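Local coordinates for response regulator receiver protein (Sinorhizobium medicae, PDB 2RDM) that probably serves as a receiver module in two-component signalling, taking up a phosphoryl group from a partner kinase to switch between resting and active states, at residues A[83-88]-A[111-116]; A[43-46]-A[50-53]; A[6-11]-A[23-28]. The protein carries 1 engineered substitution. All coordinates share one frame; numbering follows the deposited sequence. Where two conformers were deposited one is given.

Contact 1 of 3, residues A[83-88]-A[111-116]; sequences VYISGH and AQLITA
Ala111 O accepts twice from Thr115, one helical turn on and next to the Ala116 that meets Val83: Thr115 N lies 2.9 Å from Ala111 O, and Thr115 OG1 also stands 2.9 Å from that oxygen. The two donors come from opposite faces of the carbonyl plane, and the hydroxyl sits 39° out of it. The torsion chi1 of -61° sets OG1 beside Thr115 N, so that it folds back onto the preceding turn. In this CheY-like (beta/alpha)5 receiver fold, the grip belongs to the side of helix 110-122 that faces the second subunit, while another side packs on strand 82-86, which lies between strands 53-57 and 102-105.

That packing is wholly aliphatic and modest, with 124 Å² buried in all. Val83 and Ala116 form its closer half. Their CA-CB bonds point at each other, and Val83 CG2 meets Ala116 CB methyl to methyl at 4.1 Å. CG2, anti to its own carbonyl carbon, makes the contact; Val83 CG1, anti to the backbone N (chi1 -180°), stands somewhat farther off, 4.5 Å from Ala116 CB. The helix backbone comes near the strand, Val83 CA to Ala116 CA being 7.2 Å.

Two residues further along the strand, Ile85 and Leu113 complete the contact. Neither CA-CB bond aims directly across; the outer methyls close the distance. Phe21 of helix 15-27 touches both residues, and Ile85 also packs on Asp57, the predicted phosphorylation site, which places this end of the contact close to the likely active pocket. A second subunit packs on Thr115 and Ala116 of the helix. Ile85 CD1 ends 4.4 Å from Leu113 CD1.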
loop_
_atom_site.group_PDB
_atom_site.type_symbol
_atom_site.label_atom_id
_atom_site.label_comp_id
_atom_site.label_asym_id
_atom_site.label_seq_id
_atom_site.Cartn_x
_atom_site.Cartn_y
_atom_site.Cartn_z
ATOM N N VAL A 83 -10.474 11.982 8.789
ATOM C CA VAL A 83 -9.232 12.667 9.153
ATOM C C VAL A 83 -9.415 13.250 10.544
ATOM O O VAL A 83 -10.300 14.084 10.759
ATOM C CB VAL A 83 -8.866 13.811 8.178
ATOM C CG1 VAL A 83 -7.556 14.498 8.600
ATOM C CG2 VAL A 83 -8.724 13.291 6.724
ATOM N N TYR A 84 -8.543 12.859 11.464
ATOM C CA TYR A 84 -8.534 13.438 12.804
ATOM C C TYR A 84 -7.564 14.600 12.871
ATOM O O TYR A 84 -6.502 14.562 12.255
ATOM C CB TYR A 84 -8.096 12.409 13.834
ATOM C CG TYR A 84 -8.892 11.111 13.891
ATOM C CD1 TYR A 84 -10.143 11.056 14.517
ATOM C CD2 TYR A 84 -8.380 9.937 13.331
ATOM C CE1 TYR A 84 -10.851 9.864 14.591
ATOM C CE2 TYR A 84 -9.082 8.734 13.398
ATOM C CZ TYR A 84 -10.326 8.713 14.000
ATOM O OH TYR A 84 -10.989 7.537 14.109
ATOM N N ILE A 85 -7.896 15.613 13.672
ATOM C CA ILE A 85 -7.043 16.790 13.847
ATOM C C ILE A 85 -6.753 16.956 15.336
ATOM O O ILE A 85 -7.675 17.204 16.108
ATOM C CB ILE A 85 -7.732 18.085 13.332
ATOM C CG1 ILE A 85 -8.147 17.976 11.858
ATOM C CG2 ILE A 85 -6.864 19.316 13.592
ATOM C CD1 ILE A 85 -7.068 17.613 10.884
ATOM N N SER A 86 -5.481 16.887 15.664
ATOM C CA SER A 86 -5.108 16.940 17.042
ATOM C C SER A 86 -4.029 17.884 17.373
ATOM O O SER A 86 -3.196 18.167 16.585
ATOM C CB SER A 86 -4.759 15.587 17.547
ATOM O OG SER A 86 -3.437 15.318 17.252
ATOM N N GLY A 87 -4.057 18.387 18.602
ATOM C CA GLY A 87 -3.008 19.263 19.091
ATOM C C GLY A 87 -1.769 18.501 19.520
ATOM O O GLY A 87 -0.676 18.733 19.002
ATOM N N HIS A 88 -1.942 17.588 20.469
ATOM C CA HIS A 88 -0.815 17.022 21.202
ATOM C C HIS A 88 -0.684 15.525 20.942
ATOM O O HIS A 88 0.157 15.094 20.153
ATOM C CB HIS A 88 -0.965 17.285 22.701
ATOM C CG HIS A 88 -0.997 18.738 23.060
ATOM N ND1 HIS A 88 0.147 19.483 23.253
ATOM C CD2 HIS A 88 -2.035 19.584 23.262
ATOM C CE1 HIS A 88 -0.185 20.724 23.558
ATOM N NE2 HIS A 88 -1.503 20.813 23.569
ATOM N N ALA A 111 -1.881 22.215 2.607
ATOM C CA ALA A 111 -1.608 21.164 1.622
ATOM C C ALA A 111 -1.775 19.770 2.222
ATOM O O ALA A 111 -2.370 18.894 1.603
ATOM C CB ALA A 111 -0.213 21.327 1.051
ATOM N N GLN A 112 -1.258 19.568 3.433
ATOM C CA GLN A 112 -1.383 18.288 4.102
ATOM C C GLN A 112 -2.844 17.923 4.352
ATOM O O GLN A 112 -3.225 16.765 4.199
ATOM C CB GLN A 112 -0.657 18.341 5.433
ATOM C CG GLN A 112 0.819 18.042 5.352
ATOM C CD GLN A 112 1.497 18.369 6.661
ATOM O OE1 GLN A 112 1.895 19.511 6.887
ATOM N NE2 GLN A 112 1.610 17.386 7.532
ATOM N N LEU A 113 -3.651 18.908 4.750
ATOM C CA LEU A 113 -5.047 18.646 5.061
ATOM C C LEU A 113 -5.776 18.219 3.782
ATOM O O LEU A 113 -6.509 17.221 3.774
ATOM C CB LEU A 113 -5.718 19.876 5.671
ATOM C CG LEU A 113 -7.247 19.830 5.855
ATOM C CD1 LEU A 113 -7.704 18.618 6.675
ATOM C CD2 LEU A 113 -7.725 21.123 6.507
ATOM N N ILE A 114 -5.539 18.973 2.719
ATOM C CA ILE A 114 -6.211 18.758 1.424
ATOM C C ILE A 114 -5.813 17.416 0.783
ATOM O O ILE A 114 -6.666 16.688 0.244
ATOM C CB ILE A 114 -5.906 19.939 0.459
ATOM C CG1 ILE A 114 -6.565 21.250 0.943
ATOM C CG2 ILE A 114 -6.358 19.622 -0.947
ATOM C CD1 ILE A 114 -8.013 21.109 1.424
ATOM N N THR A 115 -4.517 17.111 0.826
ATOM C CA THR A 115 -3.984 15.837 0.358
ATOM C C THR A 115 -4.599 14.666 1.120
ATOM O O THR A 115 -5.028 13.711 0.514
ATOM C CB THR A 115 -2.432 15.804 0.442
ATOM O OG1 THR A 115 -1.902 16.839 -0.402
ATOM C CG2 THR A 115 -1.909 14.467 -0.033
ATOM N N ALA A 116 -4.680 14.766 2.448
ATOM C CA ALA A 116 -5.271 13.716 3.263
ATOM C C ALA A 116 -6.723 13.465 2.881
ATOM O O ALA A 116 -7.117 12.323 2.651
ATOM C CB ALA A 116 -5.177 14.081 4.751
#

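Contact 2 of 3, residues A[43-46]-A[50-53]; sequences EMLK and AIDG. Engineered in segment 43-46: Met44 (natural residue Leu).
Ile51 inserts its side chain between two neighbouring residues of helix 38-46, Met44 and Leu45, and its two branches divide the work. Ile51 CD1 approaches Met44 CG at 4.2 Å, while Ile51 CG2 reaches Leu45 CD2 at the same 4.2 Å. Met44 is an engineered residue, leucine in the natural sequence, modelled as selenomethionine. Its chain crosses that of Ile51 at about a right angle. The meeting falls at the CG methylene because Met44 CG is anti to its backbone N (chi1 -171°) and the later bends take SE and CE away.

The tight part is therefore this aliphatic core, deepest at buried Leu45. The loose side begins just past Met44 CG: after the bends at chi2 (74°) and chi3, Met44 SE is already 5.2 Å from Ile51 CD1 and Met44 CE 6.8 Å from it. Glu43 and Lys46 are exposed, and Ala50 carries its methyl away from the helix.

The contact closes the turn that leads from helix 38-46 into strand 53-57. Leu9 of strand 7-11 packs on Met44, Leu45 and Ile51 alike, while helix 66-76 flanks Leu45 through Val69, Ala73 and Ile76.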
loop_
_atom_site.group_PDB
_atom_site.type_symbol
_atom_site.label_atom_id
_atom_site.label_comp_id
_atom_site.label_asym_id
_atom_site.label_seq_id
_atom_site.Cartn_x
_atom_site.Cartn_y
_atom_site.Cartn_z
ATOM N N GLU A 43 -25.050 14.301 15.494
ATOM C CA GLU A 43 -26.415 14.678 15.119
ATOM C C GLU A 43 -26.538 14.866 13.606
ATOM O O GLU A 43 -27.458 14.327 12.989
ATOM C CB GLU A 43 -26.847 15.944 15.857
ATOM C CG GLU A 43 -28.290 16.359 15.587
ATOM C CD GLU A 43 -28.690 17.588 16.381
ATOM O OE1 GLU A 43 -28.099 18.660 16.152
ATOM O OE2 GLU A 43 -29.593 17.484 17.236
HETATM N N MSE A 44 -25.592 15.574 13.036
HETATM C CA MSE A 44 -25.565 15.771 11.627
HETATM C C MSE A 44 -25.405 14.478 10.848
HETATM O O MSE A 44 -26.106 14.239 9.903
HETATM C CB MSE A 44 -24.512 16.793 11.271
HETATM C CG MSE A 44 -24.536 17.212 9.876
HETATM SE SE MSE A 44 -25.977 18.375 9.378
HETATM C CE MSE A 44 -26.323 19.081 11.027
ATOM N N LEU A 45 -24.482 13.645 11.271
ATOM C CA LEU A 45 -24.283 12.329 10.654
ATOM C C LEU A 45 -25.559 11.493 10.688
ATOM O O LEU A 45 -25.918 10.864 9.692
ATOM C CB LEU A 45 -23.136 11.575 11.331
ATOM C CG LEU A 45 -21.734 12.031 10.922
ATOM C CD1 LEU A 45 -20.691 11.723 11.987
ATOM C CD2 LEU A 45 -21.316 11.427 9.581
ATOM N N LYS A 46 -26.264 11.543 11.814
ATOM C CA LYS A 46 -27.485 10.756 12.006
ATOM C C LYS A 46 -28.725 11.355 11.334
ATOM O O LYS A 46 -29.767 10.707 11.262
ATOM C CB LYS A 46 -27.756 10.547 13.498
ATOM C CG LYS A 46 -26.836 9.533 14.159
ATOM C CD LYS A 46 -27.202 9.340 15.623
ATOM C CE LYS A 46 -26.314 8.300 16.298
ATOM N NZ LYS A 46 -26.496 6.935 15.733
ATOM N N ALA A 50 -26.202 14.375 3.362
ATOM C CA ALA A 50 -25.166 13.819 2.494
ATOM C C ALA A 50 -23.808 14.279 3.001
ATOM O O ALA A 50 -23.445 15.443 2.841
ATOM C CB ALA A 50 -25.371 14.261 1.050
ATOM N N ILE A 51 -23.086 13.364 3.642
ATOM C CA ILE A 51 -21.740 13.637 4.151
ATOM C C ILE A 51 -20.732 12.703 3.486
ATOM O O ILE A 51 -20.842 11.476 3.606
ATOM C CB ILE A 51 -21.668 13.469 5.691
ATOM C CG1 ILE A 51 -22.723 14.335 6.408
ATOM C CG2 ILE A 51 -20.238 13.731 6.207
ATOM C CD1 ILE A 51 -22.345 15.804 6.620
ATOM N N ASP A 52 -19.745 13.281 2.804
ATOM C CA ASP A 52 -18.787 12.498 2.041
ATOM C C ASP A 52 -17.461 12.259 2.751
ATOM O O ASP A 52 -16.699 11.391 2.350
ATOM C CB ASP A 52 -18.546 13.161 0.696
ATOM C CG ASP A 52 -19.832 13.339 -0.097
ATOM O OD1 ASP A 52 -20.468 12.321 -0.436
ATOM O OD2 ASP A 52 -20.200 14.503 -0.361
ATOM N N GLY A 53 -17.180 13.012 3.803
ATOM C CA GLY A 53 -15.942 12.800 4.533
ATOM C C GLY A 53 -16.039 13.564 5.824
ATOM O O GLY A 53 -16.876 14.464 5.953
#

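Contact 3 of 3, residues A[6-11]-A[23-28]; sequences VTILLA and STLTDA
With chi1 of -67°, Leu25 carries CG beside its backbone N, and chi2 of 160° then carries CD1 on toward strand 7-11; on the strand, Ile8 offers CG2, the branch anti to its own N. These settings bring Leu25 CD1 to 4.1 Å from Ile8 CG2, the two side chains crossing at about a right angle. Leu10, two residues on and on the same strand face, meets the same methyl from a second side, roughly at right angles to Ile8: Leu10 CD2 lies 4.5 Å from Leu25 CD1, as does Leu10 CD1. One leucine methyl thus touches both strand residues.

The geometry is that of the first half of a beta-alpha-beta unit, strand 7-11, helix 15-27 and strand 31-35, in the receiver fold. The backbones stay well apart, Ile8 CA to Leu25 CA measuring 8.2 Å, and all three residues are buried. Val32 of strand 31-35 touches both Leu25 and Leu10.

Only carbon atoms meet here, and the 115 Å² buried contains no directional bond between the segments. Helix and sheet are consequently held in this place by dispersion and exclusion of water, with the strand's amide bonding directed to its neighbouring strands.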
loop_
_atom_site.group_PDB
_atom_site.type_symbol
_atom_site.label_atom_id
_atom_site.label_comp_id
_atom_site.label_asym_id
_atom_site.label_seq_id
_atom_site.Cartn_x
_atom_site.Cartn_y
_atom_site.Cartn_z
ATOM N N VAL A 6 -18.835 17.879 -3.160
ATOM C CA VAL A 6 -18.408 16.936 -2.148
ATOM C C VAL A 6 -18.515 17.657 -0.821
ATOM O O VAL A 6 -17.943 18.729 -0.652
ATOM C CB VAL A 6 -16.939 16.492 -2.388
ATOM C CG1 VAL A 6 -16.423 15.596 -1.245
ATOM C CG2 VAL A 6 -16.822 15.775 -3.719
ATOM N N THR A 7 -19.227 17.058 0.126
ATOM C CA THR A 7 -19.467 17.699 1.417
ATOM C C THR A 7 -18.591 17.124 2.523
ATOM O O THR A 7 -18.585 15.913 2.760
ATOM C CB THR A 7 -20.950 17.565 1.822
ATOM O OG1 THR A 7 -21.772 18.071 0.760
ATOM C CG2 THR A 7 -21.238 18.346 3.105
ATOM N N ILE A 8 -17.884 18.005 3.229
ATOM C CA ILE A 8 -17.053 17.588 4.334
ATOM C C ILE A 8 -17.658 18.105 5.642
ATOM O O ILE A 8 -17.950 19.294 5.767
ATOM C CB ILE A 8 -15.612 18.108 4.168
ATOM C CG1 ILE A 8 -14.989 17.611 2.837
ATOM C CG2 ILE A 8 -14.777 17.729 5.351
ATOM C CD1 ILE A 8 -14.893 16.106 2.688
ATOM N N LEU A 9 -17.893 17.190 6.585
ATOM C CA LEU A 9 -18.324 17.571 7.911
ATOM C C LEU A 9 -17.051 17.904 8.644
ATOM O O LEU A 9 -16.178 17.046 8.771
ATOM C CB LEU A 9 -19.036 16.413 8.601
ATOM C CG LEU A 9 -19.597 16.653 10.012
ATOM C CD1 LEU A 9 -20.547 17.858 10.070
ATOM C CD2 LEU A 9 -20.270 15.404 10.539
ATOM N N LEU A 10 -16.957 19.140 9.124
ATOM C CA LEU A 10 -15.795 19.611 9.857
ATOM C C LEU A 10 -16.199 19.945 11.286
ATOM O O LEU A 10 -17.062 20.798 11.499
ATOM C CB LEU A 10 -15.205 20.841 9.163
ATOM C CG LEU A 10 -14.114 21.653 9.867
ATOM C CD1 LEU A 10 -12.795 20.877 9.938
ATOM C CD2 LEU A 10 -13.900 22.988 9.163
ATOM N N ALA A 11 -15.577 19.282 12.257
ATOM C CA ALA A 11 -15.917 19.476 13.664
ATOM C C ALA A 11 -14.710 19.992 14.432
ATOM O O ALA A 11 -13.762 19.241 14.676
ATOM C CB ALA A 11 -16.435 18.157 14.290
ATOM N N SER A 23 -12.126 27.484 5.283
ATOM C CA SER A 23 -11.754 28.213 4.064
ATOM C C SER A 23 -10.734 27.453 3.221
ATOM O O SER A 23 -10.793 27.511 1.998
ATOM C CB SER A 23 -11.259 29.627 4.369
ATOM O OG SER A 23 -10.199 29.603 5.305
ATOM N N THR A 24 -9.818 26.742 3.883
ATOM C CA THR A 24 -8.889 25.822 3.212
ATOM C C THR A 24 -9.657 24.794 2.384
ATOM O O THR A 24 -9.386 24.612 1.198
ATOM C CB THR A 24 -7.948 25.121 4.231
ATOM O OG1 THR A 24 -7.083 26.097 4.817
ATOM C CG2 THR A 24 -7.092 24.044 3.570
ATOM N N LEU A 25 -10.657 24.171 3.003
ATOM C CA LEU A 25 -11.450 23.166 2.313
ATOM C C LEU A 25 -12.346 23.748 1.212
ATOM O O LEU A 25 -12.483 23.139 0.147
ATOM C CB LEU A 25 -12.249 22.316 3.313
ATOM C CG LEU A 25 -11.451 21.402 4.257
ATOM C CD1 LEU A 25 -12.272 21.007 5.479
ATOM C CD2 LEU A 25 -10.937 20.161 3.523
ATOM N N THR A 26 -12.948 24.919 1.447
ATOM C CA THR A 26 -13.775 25.541 0.390
ATOM C C THR A 26 -12.954 26.031 -0.804
ATOM O O THR A 26 -13.411 25.936 -1.944
ATOM C CB THR A 26 -14.702 26.665 0.899
ATOM O OG1 THR A 26 -13.925 27.668 1.551
ATOM C CG2 THR A 26 -15.745 26.117 1.857
ATOM N N ASP A 27 -11.737 26.514 -0.551
ATOM C CA ASP A 27 -10.810 26.890 -1.640
ATOM C C ASP A 27 -10.454 25.709 -2.542
ATOM O O ASP A 27 -10.302 25.877 -3.754
ATOM C CB ASP A 27 -9.522 27.514 -1.091
ATOM C CG ASP A 27 -9.739 28.897 -0.503
ATOM O OD1 ASP A 27 -10.773 29.532 -0.796
ATOM O OD2 ASP A 27 -8.872 29.346 0.273
ATOM N N ALA A 28 -10.345 24.520 -1.942
ATOM C CA ALA A 28 -10.025 23.291 -2.667
ATOM C C ALA A 28 -11.212 22.680 -3.403
ATOM O O ALA A 28 -11.059 21.674 -4.091
ATOM C CB ALA A 28 -9.426 22.279 -1.735
#

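How the contacts relate
From the N terminus, contact 3 closes first, turning helix 15-27 back onto strand 7-11. Contact 2 follows, closing the short turn between helix 38-46 and strand 53-57, and contact 1 last brings helix 110-122 back to strand 82-86. The three loops run in series; none nests or crosses. They are nevertheless joined. Contacts 2 and 3 meet where the loop before strand 53-57 runs beside the start of strand 7-11, Asp52 OD2 lying 2.8 Å from Thr7 N in a probable hydrogen bond. Contacts 3 and 1 meet helix to helix, Ile114 CD1 packing 3.7 Å from Leu25 CD2. Contacts 1 and 2, about 19 Å apart between centres, do not touch and lie on opposite sides of the chain's centre.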